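Side-chain contacts in ribonucleoside-diphosphate reductase, alpha chain (Actinobacillus ureae ATCC 25976, PDB 6DQX), which probably reduces ribonucleoside diphosphates to deoxyribonucleotides as the catalytic alpha subunit of a class Id ribonucleotide reductase: residues T121-M126 with L333-R338; M279-N284 with H337-R342; Y356-N361 with Y450-L455. All blocks are in the same frame, centred on the assembly; numbering follows the deposited sequence.

Contacts 1 and 2 are neighbours that share helix 334-343: its first turn meets helix 114-130 in contact 1, and its middle meets the loop before strand 288-296 in contact 2. Their centres lie about 11 Å apart, and Arg335 NH1 bridges them by a probable hydrogen bond to Asn284 O. Contact 3 has its centre about 43 Å from that of contact 1 and about 40 Å from that of contact 2. Along the chain, contacts 1 and 2 end on the same helix before contact 3 opens. All three join pieces far apart in sequence, within ranges assigned to the reductase barrel family, contacts 1 and 2 on one side of the chain's centre and contact 3 on the other.

Contact 1 of 3, residues T121-M126 with L333-R338; sequences TAEVGM and LDRAHR
Glu123 and Arg335 form a buried, side-on salt bridge between helix 114-130 and the first turn of helix 334-343, beside strand 105-109 of the barrel and near the subunit interface. Arg335 uses two nitrogens, one for each oxygen: NH2 reaches OE1 of Glu123 at 2.8 Å, and NE reaches OE2 of Glu123 at 3.0 Å, both nearly straight. The acceptors lie in the guanidinium plane, yet the carboxylate is turned 41° from it, and its oxygens are met from above their own plane. The extended Glu123 chain spans the gap, whereas Arg335 bends at chi3 (-69°) to turn its NE edge toward the acid. Water 1 donates to Glu123 OE2 at 2.6 Å and accepts from Arg335 N at 2.8 Å, tying the same carboxylate to the opening turn of the helix. Beside the ion pair, Leu333 at the N-cap position brings CD2 to 4.2 Å from Met126 CB, a small apolar patch. Ser108 and Ser287 also hydrogen-bond the carboxylate; Thr120 OG1 and the backbone O of Asn284 accept from the guanidinium. Gripped by several donors, Glu123 probably stays ionised although buried, and the paired bonds, one to each oxygen, fix the rotation of the carboxylate.

Contact 2 of 3, residues M279-N284 with H337-R342; sequences MLPSSN and HRFATR
Phe339 reaches from helix 334-343 to Leu280 and Pro281, in the loop between helix 260-264 and strand 288-296, and its ring supplies the helix's side of this small buried contact. CG of Phe339 stands anti to the backbone N (chi1 -179°), which carries the ring outward from the helix to the loop. Leu280 takes the other course: with CG anti to the carbonyl carbon (chi1 -62°), its side chain crosses that of Phe339 at about a right angle. Its CD1 comes to 4.0 Å from Phe339 CZ, and CB of Leu280 lies almost as near the same atom, at 4.1 Å. The ring thus meets both the root of the leucine and one of its branches through a single carbon. Pro281 approaches the neighbouring ring carbon, its CG 4.3 Å from CE2 of Phe339, while its carbonyl O is closer, 3.4 Å from that CE2. Both approaches, of CD1 and of the carbonyl oxygen, are oblique to the ring. A broad flat ring suits this place because it can meet a branched leucine and a rigid proline at adjacent carbons. Elsewhere on the helix, Arg338 NH2 lies over the centre of the Arg342 guanidinium, and Arg342 CD over that of Arg338, with salt bridges from Arg338 to Asp285 and from Arg342 to Glu286 and Glu399. Tyr262 and Phe288 also touch Phe339, and His343 stacks with it. Such a cluster is plain hydrophobic core packing, in which a helix of the reductase barrel domain packs against the loop leading into strand 288-296.

Contact 3 of 3, residues Y356-N361 with Y450-L455; sequences YLQANN and YKNPFL
Asn452, the N-cap of helix 453-461, bonds Gln358 in the last turn of helix 353-359, which closes in a Schellman motif with Asn361 at the C-prime position. Asn452 caps its own helix with one end of its amide and reaches across with the other. Its OD1 accepts from Leu455 N at 2.9 Å, and more weakly from Phe454 N, while ND2 donates across the contact to OE1 of Gln358 at 2.8 Å. That last bond is nearly straight and lies in the amide plane of Asn452, although the donor is tilted 22° from the carbonyl plane of Gln358. The two side chains arrive from opposite directions, with their amide planes 59° apart. Gln358 is long enough for the task because its chain is extended beyond CG; Asn452 has CG anti to its backbone N (chi1 -175°), which turns the short amide toward both the helix start and the glutamine. Phe454 packs beside this bond. One face of its ring lies against the backbone around Gln358 C and Ala359 N, with Ala359 N over the ring centre, while Pro453 CG sits over the opposite face. CB of Gln358 comes to 3.7 Å from Phe454 CD2, and CB of Ala359 to 3.6 Å from CE1 of Phe454; the small methyl of alanine suits so close an approach of ring to helix. Within the ending turn, Asn360 ND2 donates to Tyr356 O at 2.9 Å. Beyond the two segments, Gln358 NE2 donates to Val493 O. Both ends of the glutamine amide are therefore engaged, which fixes its flip, and the Asn452 amide is oriented likewise by its capping and crossing bonds: the helix ends are joined by two buried neutral amides, with the Phe454 ring packed alongside.

Contact 1 of 3, residues T121-M126 with L333-R338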
loop_
_atom_site.group_PDB
_atom_site.type_symbol
_atom_site.label_atom_id
_atom_site.label_comp_id
_atom_site.label_asym_id
_atom_site.label_seq_id
_atom_site.Cartn_x
_atom_site.Cartn_y
_atom_site.Cartn_z
ATOM N N THR A 121 -1.481 -6.623 0.296
ATOM C CA THR A 121 -0.634 -5.459 0.502
ATOM C C THR A 121 0.023 -5.460 1.890
ATOM O O THR A 121 1.233 -5.236 2.019
ATOM C CB THR A 121 -1.445 -4.137 0.259
ATOM O OG1 THR A 121 -1.944 -4.144 -1.077
ATOM C CG2 THR A 121 -0.603 -2.927 0.410
ATOM N N ALA A 122 -0.776 -5.733 2.922
ATOM C CA ALA A 122 -0.269 -5.761 4.275
ATOM C C ALA A 122 0.693 -6.953 4.476
ATOM O O ALA A 122 1.682 -6.802 5.173
ATOM C CB ALA A 122 -1.422 -5.803 5.277
ATOM N N GLU A 123 0.423 -8.102 3.860
ATOM C CA GLU A 123 1.368 -9.265 3.920
ATOM C C GLU A 123 2.714 -8.880 3.381
ATOM O O GLU A 123 3.733 -9.039 4.072
ATOM C CB GLU A 123 0.855 -10.459 3.126
ATOM C CG GLU A 123 -0.294 -11.241 3.728
ATOM C CD GLU A 123 -0.802 -12.310 2.768
ATOM O OE1 GLU A 123 -0.801 -12.079 1.543
ATOM O OE2 GLU A 123 -1.225 -13.390 3.220
ATOM N N VAL A 124 2.708 -8.331 2.161
ATOM C CA VAL A 124 3.926 -7.895 1.500
ATOM C C VAL A 124 4.683 -6.820 2.295
ATOM O O VAL A 124 5.919 -6.858 2.419
ATOM C CB VAL A 124 3.655 -7.456 0.042
ATOM C CG1 VAL A 124 4.917 -6.890 -0.605
ATOM C CG2 VAL A 124 3.122 -8.616 -0.789
ATOM N N GLY A 125 3.957 -5.861 2.870
ATOM C CA GLY A 125 4.581 -4.903 3.736
ATOM C C GLY A 125 5.293 -5.509 4.919
ATOM O O GLY A 125 6.452 -5.189 5.173
ATOM N N MET A 126 4.603 -6.391 5.644
ATOM C CA MET A 126 5.175 -7.004 6.826
ATOM C C MET A 126 6.379 -7.873 6.455
ATOM O O MET A 126 7.397 -7.852 7.163
ATOM C CB MET A 126 4.154 -7.867 7.576
ATOM C CG MET A 126 3.008 -7.095 8.219
ATOM S SD MET A 126 3.607 -5.817 9.324
ATOM C CE MET A 126 4.457 -6.744 10.575
ATOM N N LEU A 333 -0.040 -12.133 8.977
ATOM C CA LEU A 333 0.541 -13.378 8.458
ATOM C C LEU A 333 -0.361 -14.619 8.673
ATOM O O LEU A 333 0.110 -15.772 8.528
ATOM C CB LEU A 333 1.898 -13.572 9.101
ATOM C CG LEU A 333 2.922 -12.442 8.890
ATOM C CD1 LEU A 333 4.295 -12.928 9.307
ATOM C CD2 LEU A 333 2.951 -11.909 7.468
ATOM N N ASP A 334 -1.651 -14.409 8.939
ATOM C CA ASP A 334 -2.562 -15.538 9.245
ATOM C C ASP A 334 -2.668 -16.555 8.095
ATOM O O ASP A 334 -2.825 -17.747 8.353
ATOM C CB ASP A 334 -3.972 -15.093 9.675
ATOM C CG ASP A 334 -4.630 -14.159 8.685
ATOM O OD1 ASP A 334 -3.988 -13.148 8.292
ATOM O OD2 ASP A 334 -5.806 -14.403 8.319
ATOM N N ARG A 335 -2.567 -16.094 6.847
ATOM C CA ARG A 335 -2.724 -17.007 5.702
ATOM C C ARG A 335 -1.505 -17.908 5.580
ATOM O O ARG A 335 -1.652 -19.066 5.187
ATOM C CB ARG A 335 -2.957 -16.259 4.386
ATOM C CG ARG A 335 -4.259 -15.469 4.370
ATOM C CD ARG A 335 -4.773 -15.210 2.983
ATOM N NE ARG A 335 -3.908 -14.275 2.271
ATOM C CZ ARG A 335 -4.187 -13.713 1.099
ATOM N NH1 ARG A 335 -5.290 -14.017 0.440
ATOM N NH2 ARG A 335 -3.319 -12.869 0.552
ATOM N N ALA A 336 -0.327 -17.363 5.885
ATOM C CA ALA A 336 0.929 -18.126 5.861
ATOM C C ALA A 336 1.013 -19.064 7.065
ATOM O O ALA A 336 1.480 -20.203 6.956
ATOM C CB ALA A 336 2.111 -17.207 5.837
ATOM N N HIS A 337 0.583 -18.575 8.220
ATOM C CA HIS A 337 0.521 -19.435 9.419
ATOM C C HIS A 337 -0.333 -20.663 9.155
ATOM O O HIS A 337 0.095 -21.803 9.483
ATOM C CB HIS A 337 -0.024 -18.645 10.607
ATOM C CG HIS A 337 -0.264 -19.478 11.822
ATOM N ND1 HIS A 337 0.740 -19.806 12.689
ATOM C CD2 HIS A 337 -1.374 -20.088 12.281
ATOM C CE1 HIS A 337 0.255 -20.573 13.649
ATOM N NE2 HIS A 337 -1.027 -20.748 13.431
ATOM N N ARG A 338 -1.504 -20.450 8.540
ATOM C CA ARG A 338 -2.422 -21.514 8.175
ATOM C C ARG A 338 -1.742 -22.499 7.206
ATOM O O ARG A 338 -1.752 -23.721 7.422
ATOM C CB ARG A 338 -3.694 -20.951 7.542
ATOM C CG ARG A 338 -4.677 -22.020 7.109
ATOM C CD ARG A 338 -5.994 -21.420 6.692
ATOM N NE ARG A 338 -6.841 -22.400 6.030
ATOM C CZ ARG A 338 -7.565 -23.346 6.639
ATOM N NH1 ARG A 338 -7.562 -23.504 7.951
ATOM N NH2 ARG A 338 -8.298 -24.157 5.900
HETATM O O HOH W 1 -1.110 -13.943 5.777
#

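Contact 2 of 3, residues M279-N284 with H337-R342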
loop_
_atom_site.group_PDB
_atom_site.type_symbol
_atom_site.label_atom_id
_atom_site.label_comp_id
_atom_site.label_asym_id
_atom_site.label_seq_id
_atom_site.Cartn_x
_atom_site.Cartn_y
_atom_site.Cartn_z
ATOM N N MET A 279 6.879 -24.475 -5.976
ATOM C CA MET A 279 5.677 -24.981 -6.679
ATOM C C MET A 279 4.661 -25.402 -5.639
ATOM O O MET A 279 4.483 -26.598 -5.367
ATOM C CB MET A 279 6.035 -26.160 -7.612
ATOM C CG MET A 279 7.097 -25.816 -8.644
ATOM S SD MET A 279 6.378 -24.858 -9.956
ATOM C CE MET A 279 7.752 -23.917 -10.596
ATOM N N LEU A 280 3.990 -24.403 -5.047
ATOM C CA LEU A 280 3.067 -24.655 -3.941
ATOM C C LEU A 280 1.762 -23.881 -4.191
ATOM O O LEU A 280 1.773 -22.871 -4.906
ATOM C CB LEU A 280 3.659 -24.221 -2.611
ATOM C CG LEU A 280 4.936 -24.937 -2.183
ATOM C CD1 LEU A 280 5.537 -24.250 -0.966
ATOM C CD2 LEU A 280 4.634 -26.404 -1.889
ATOM N N PRO A 281 0.652 -24.389 -3.647
ATOM C CA PRO A 281 -0.654 -23.790 -3.901
ATOM C C PRO A 281 -0.904 -22.610 -2.969
ATOM O O PRO A 281 -0.581 -22.679 -1.772
ATOM C CB PRO A 281 -1.626 -24.929 -3.582
ATOM C CG PRO A 281 -0.931 -25.756 -2.560
ATOM C CD PRO A 281 0.520 -25.703 -2.989
ATOM N N SER A 282 -1.462 -21.541 -3.524
ATOM C CA SER A 282 -1.922 -20.397 -2.732
ATOM C C SER A 282 -3.407 -20.214 -3.030
ATOM O O SER A 282 -3.908 -20.698 -4.044
ATOM C CB SER A 282 -1.107 -19.151 -3.052
ATOM O OG SER A 282 -1.055 -18.924 -4.439
ATOM N N SER A 283 -4.129 -19.567 -2.110
ATOM C CA SER A 283 -5.588 -19.441 -2.257
ATOM C C SER A 283 -6.063 -18.242 -1.453
ATOM O O SER A 283 -5.283 -17.596 -0.784
ATOM C CB SER A 283 -6.275 -20.683 -1.693
ATOM O OG SER A 283 -6.017 -20.751 -0.317
ATOM N N ASN A 284 -7.368 -17.996 -1.479
ATOM C CA ASN A 284 -7.997 -16.969 -0.628
ATOM C C ASN A 284 -7.646 -17.088 0.870
ATOM O O ASN A 284 -7.513 -16.059 1.549
ATOM C CB ASN A 284 -9.541 -17.013 -0.793
ATOM C CG ASN A 284 -10.017 -16.500 -2.142
ATOM O OD1 ASN A 284 -10.790 -17.173 -2.844
ATOM N ND2 ASN A 284 -9.568 -15.306 -2.519
ATOM N N HIS A 337 0.583 -18.575 8.220
ATOM C CA HIS A 337 0.521 -19.435 9.419
ATOM C C HIS A 337 -0.333 -20.663 9.155
ATOM O O HIS A 337 0.095 -21.803 9.483
ATOM C CB HIS A 337 -0.024 -18.645 10.607
ATOM C CG HIS A 337 -0.264 -19.478 11.822
ATOM N ND1 HIS A 337 0.740 -19.806 12.689
ATOM C CD2 HIS A 337 -1.374 -20.088 12.281
ATOM C CE1 HIS A 337 0.255 -20.573 13.649
ATOM N NE2 HIS A 337 -1.027 -20.748 13.431
ATOM N N ARG A 338 -1.504 -20.450 8.540
ATOM C CA ARG A 338 -2.422 -21.514 8.175
ATOM C C ARG A 338 -1.742 -22.499 7.206
ATOM O O ARG A 338 -1.752 -23.721 7.422
ATOM C CB ARG A 338 -3.694 -20.951 7.542
ATOM C CG ARG A 338 -4.677 -22.020 7.109
ATOM C CD ARG A 338 -5.994 -21.420 6.692
ATOM N NE ARG A 338 -6.841 -22.400 6.030
ATOM C CZ ARG A 338 -7.565 -23.346 6.639
ATOM N NH1 ARG A 338 -7.562 -23.504 7.951
ATOM N NH2 ARG A 338 -8.298 -24.157 5.900
ATOM N N PHE A 339 -1.137 -21.965 6.158
ATOM C CA PHE A 339 -0.447 -22.821 5.198
ATOM C C PHE A 339 0.612 -23.682 5.827
ATOM O O PHE A 339 0.627 -24.899 5.613
ATOM C CB PHE A 339 0.198 -22.009 4.048
ATOM C CG PHE A 339 0.884 -22.884 3.034
ATOM C CD1 PHE A 339 2.183 -23.304 3.238
ATOM C CD2 PHE A 339 0.208 -23.300 1.897
ATOM C CE1 PHE A 339 2.840 -24.101 2.306
ATOM C CE2 PHE A 339 0.833 -24.122 0.965
ATOM C CZ PHE A 339 2.143 -24.523 1.173
ATOM N N ALA A 340 1.517 -23.067 6.575
ATOM C CA ALA A 340 2.592 -23.799 7.224
ATOM C C ALA A 340 2.047 -24.892 8.151
ATOM O O ALA A 340 2.504 -26.026 8.080
ATOM C CB ALA A 340 3.499 -22.895 8.010
ATOM N N THR A 341 1.068 -24.541 8.968
ATOM C CA THR A 341 0.414 -25.513 9.877
ATOM C C THR A 341 -0.142 -26.746 9.130
ATOM O O THR A 341 0.035 -27.887 9.571
ATOM C CB THR A 341 -0.712 -24.847 10.673
ATOM O OG1 THR A 341 -0.130 -23.779 11.428
ATOM C CG2 THR A 341 -1.392 -25.881 11.631
ATOM N N ARG A 342 -0.825 -26.519 8.013
ATOM C CA ARG A 342 -1.507 -27.595 7.331
ATOM C C ARG A 342 -0.657 -28.399 6.350
ATOM O O ARG A 342 -0.953 -29.570 6.113
ATOM C CB ARG A 342 -2.743 -27.056 6.646
ATOM C CG ARG A 342 -3.677 -26.381 7.629
ATOM C CD ARG A 342 -4.795 -25.673 6.919
ATOM N NE ARG A 342 -5.829 -26.556 6.417
ATOM C CZ ARG A 342 -6.228 -26.690 5.148
ATOM N NH1 ARG A 342 -5.690 -26.025 4.135
ATOM N NH2 ARG A 342 -7.228 -27.510 4.898
#

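Contact 3 of 3, residues Y356-N361 with Y450-L455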
loop_
_atom_site.group_PDB
_atom_site.type_symbol
_atom_site.label_atom_id
_atom_site.label_comp_id
_atom_site.label_asym_id
_atom_site.label_seq_id
_atom_site.Cartn_x
_atom_site.Cartn_y
_atom_site.Cartn_z
ATOM N N TYR A 356 31.201 -30.985 -8.215
ATOM C CA TYR A 356 31.259 -32.440 -8.205
ATOM C C TYR A 356 31.748 -32.983 -9.555
ATOM O O TYR A 356 32.616 -33.867 -9.595
ATOM C CB TYR A 356 29.898 -33.036 -7.839
ATOM C CG TYR A 356 29.878 -34.534 -7.901
ATOM C CD1 TYR A 356 30.429 -35.290 -6.882
ATOM C CD2 TYR A 356 29.350 -35.195 -8.999
ATOM C CE1 TYR A 356 30.443 -36.675 -6.941
ATOM C CE2 TYR A 356 29.353 -36.581 -9.063
ATOM C CZ TYR A 356 29.909 -37.315 -8.028
ATOM O OH TYR A 356 29.922 -38.698 -8.069
ATOM N N LEU A 357 31.197 -32.467 -10.652
ATOM C CA LEU A 357 31.592 -32.953 -11.982
ATOM C C LEU A 357 33.059 -32.693 -12.235
ATOM O O LEU A 357 33.780 -33.589 -12.701
ATOM C CB LEU A 357 30.749 -32.349 -13.089
ATOM C CG LEU A 357 29.278 -32.752 -13.035
ATOM C CD1 LEU A 357 28.547 -32.056 -14.144
ATOM C CD2 LEU A 357 29.076 -34.261 -13.118
ATOM N N GLN A 358 33.523 -31.496 -11.881
ATOM C CA GLN A 358 34.944 -31.165 -12.083
ATOM C C GLN A 358 35.883 -31.956 -11.199
ATOM O O GLN A 358 36.976 -32.341 -11.655
ATOM C CB GLN A 358 35.184 -29.656 -11.970
ATOM C CG GLN A 358 34.634 -28.916 -13.183
ATOM C CD GLN A 358 34.857 -27.411 -13.095
ATOM O OE1 GLN A 358 35.132 -26.893 -12.028
ATOM N NE2 GLN A 358 34.736 -26.719 -14.217
ATOM N N ALA A 359 35.464 -32.266 -9.974
ATOM C CA ALA A 359 36.278 -33.091 -9.083
ATOM C C ALA A 359 36.473 -34.494 -9.653
ATOM O O ALA A 359 37.440 -35.170 -9.294
ATOM C CB ALA A 359 35.659 -33.192 -7.698
ATOM N N ASN A 360 35.530 -34.932 -10.479
ATOM C CA ASN A 360 35.578 -36.244 -11.147
ATOM C C ASN A 360 36.008 -36.213 -12.600
ATOM O O ASN A 360 35.906 -37.227 -13.296
ATOM C CB ASN A 360 34.212 -36.920 -10.989
ATOM C CG ASN A 360 33.988 -37.387 -9.579
ATOM O OD1 ASN A 360 34.406 -38.492 -9.226
ATOM N ND2 ASN A 360 33.368 -36.540 -8.741
ATOM N N ASN A 361 36.533 -35.078 -13.044
ATOM C CA ASN A 361 36.971 -34.875 -14.403
ATOM C C ASN A 361 35.889 -35.189 -15.444
ATOM O O ASN A 361 36.142 -35.804 -16.474
ATOM C CB ASN A 361 38.244 -35.688 -14.660
ATOM C CG ASN A 361 39.011 -35.171 -15.848
ATOM O OD1 ASN A 361 39.148 -33.961 -16.018
ATOM N ND2 ASN A 361 39.522 -36.077 -16.676
ATOM N N TYR A 450 38.788 -15.220 -7.037
ATOM C CA TYR A 450 38.410 -16.645 -7.213
ATOM C C TYR A 450 39.124 -17.360 -8.369
ATOM O O TYR A 450 38.957 -16.972 -9.525
ATOM C CB TYR A 450 36.895 -16.806 -7.431
ATOM C CG TYR A 450 36.537 -18.246 -7.701
ATOM C CD1 TYR A 450 36.428 -19.169 -6.658
ATOM C CD2 TYR A 450 36.391 -18.706 -9.003
ATOM C CE1 TYR A 450 36.153 -20.510 -6.918
ATOM C CE2 TYR A 450 36.120 -20.036 -9.268
ATOM C CZ TYR A 450 35.992 -20.931 -8.233
ATOM O OH TYR A 450 35.722 -22.237 -8.540
ATOM N N LYS A 451 39.849 -18.441 -8.054
ATOM C CA LYS A 451 40.477 -19.327 -9.047
ATOM C C LYS A 451 39.895 -20.736 -8.899
ATOM O O LYS A 451 39.843 -21.274 -7.802
ATOM C CB LYS A 451 41.984 -19.446 -8.820
ATOM C CG LYS A 451 42.814 -18.228 -9.187
ATOM C CD LYS A 451 44.289 -18.506 -8.929
ATOM C CE LYS A 451 45.162 -17.372 -9.433
ATOM N NZ LYS A 451 46.592 -17.636 -9.140
ATOM N N ASN A 452 39.492 -21.332 -10.001
ATOM C CA ASN A 452 38.955 -22.681 -9.949
ATOM C C ASN A 452 40.026 -23.615 -9.358
ATOM O O ASN A 452 41.125 -23.697 -9.889
ATOM C CB ASN A 452 38.514 -23.113 -11.342
ATOM C CG ASN A 452 37.842 -24.477 -11.331
ATOM O OD1 ASN A 452 38.460 -25.464 -10.944
ATOM N ND2 ASN A 452 36.595 -24.536 -11.769
ATOM N N PRO A 453 39.712 -24.306 -8.242
ATOM C CA PRO A 453 40.731 -25.100 -7.577
ATOM C C PRO A 453 41.094 -26.402 -8.318
ATOM O O PRO A 453 42.207 -26.896 -8.152
ATOM C CB PRO A 453 40.113 -25.374 -6.199
ATOM C CG PRO A 453 38.663 -25.417 -6.463
ATOM C CD PRO A 453 38.427 -24.375 -7.526
ATOM N N PHE A 454 40.188 -26.928 -9.150
ATOM C CA PHE A 454 40.496 -28.105 -9.985
ATOM C C PHE A 454 41.334 -27.708 -11.193
ATOM O O PHE A 454 42.241 -28.451 -11.600
ATOM C CB PHE A 454 39.213 -28.823 -10.420
ATOM C CG PHE A 454 38.282 -29.080 -9.288
ATOM C CD1 PHE A 454 38.584 -30.042 -8.338
ATOM C CD2 PHE A 454 37.130 -28.300 -9.122
ATOM C CE1 PHE A 454 37.739 -30.255 -7.249
ATOM C CE2 PHE A 454 36.280 -28.524 -8.045
ATOM C CZ PHE A 454 36.588 -29.501 -7.111
ATOM N N LEU A 455 41.054 -26.540 -11.775
ATOM C CA LEU A 455 41.918 -26.019 -12.842
ATOM C C LEU A 455 43.319 -25.754 -12.298
ATOM O O LEU A 455 44.309 -26.141 -12.912
ATOM C CB LEU A 455 41.357 -24.737 -13.448
ATOM C CG LEU A 455 42.186 -24.126 -14.591
ATOM C CD1 LEU A 455 42.379 -25.095 -15.745
ATOM C CD2 LEU A 455 41.540 -22.846 -15.090
#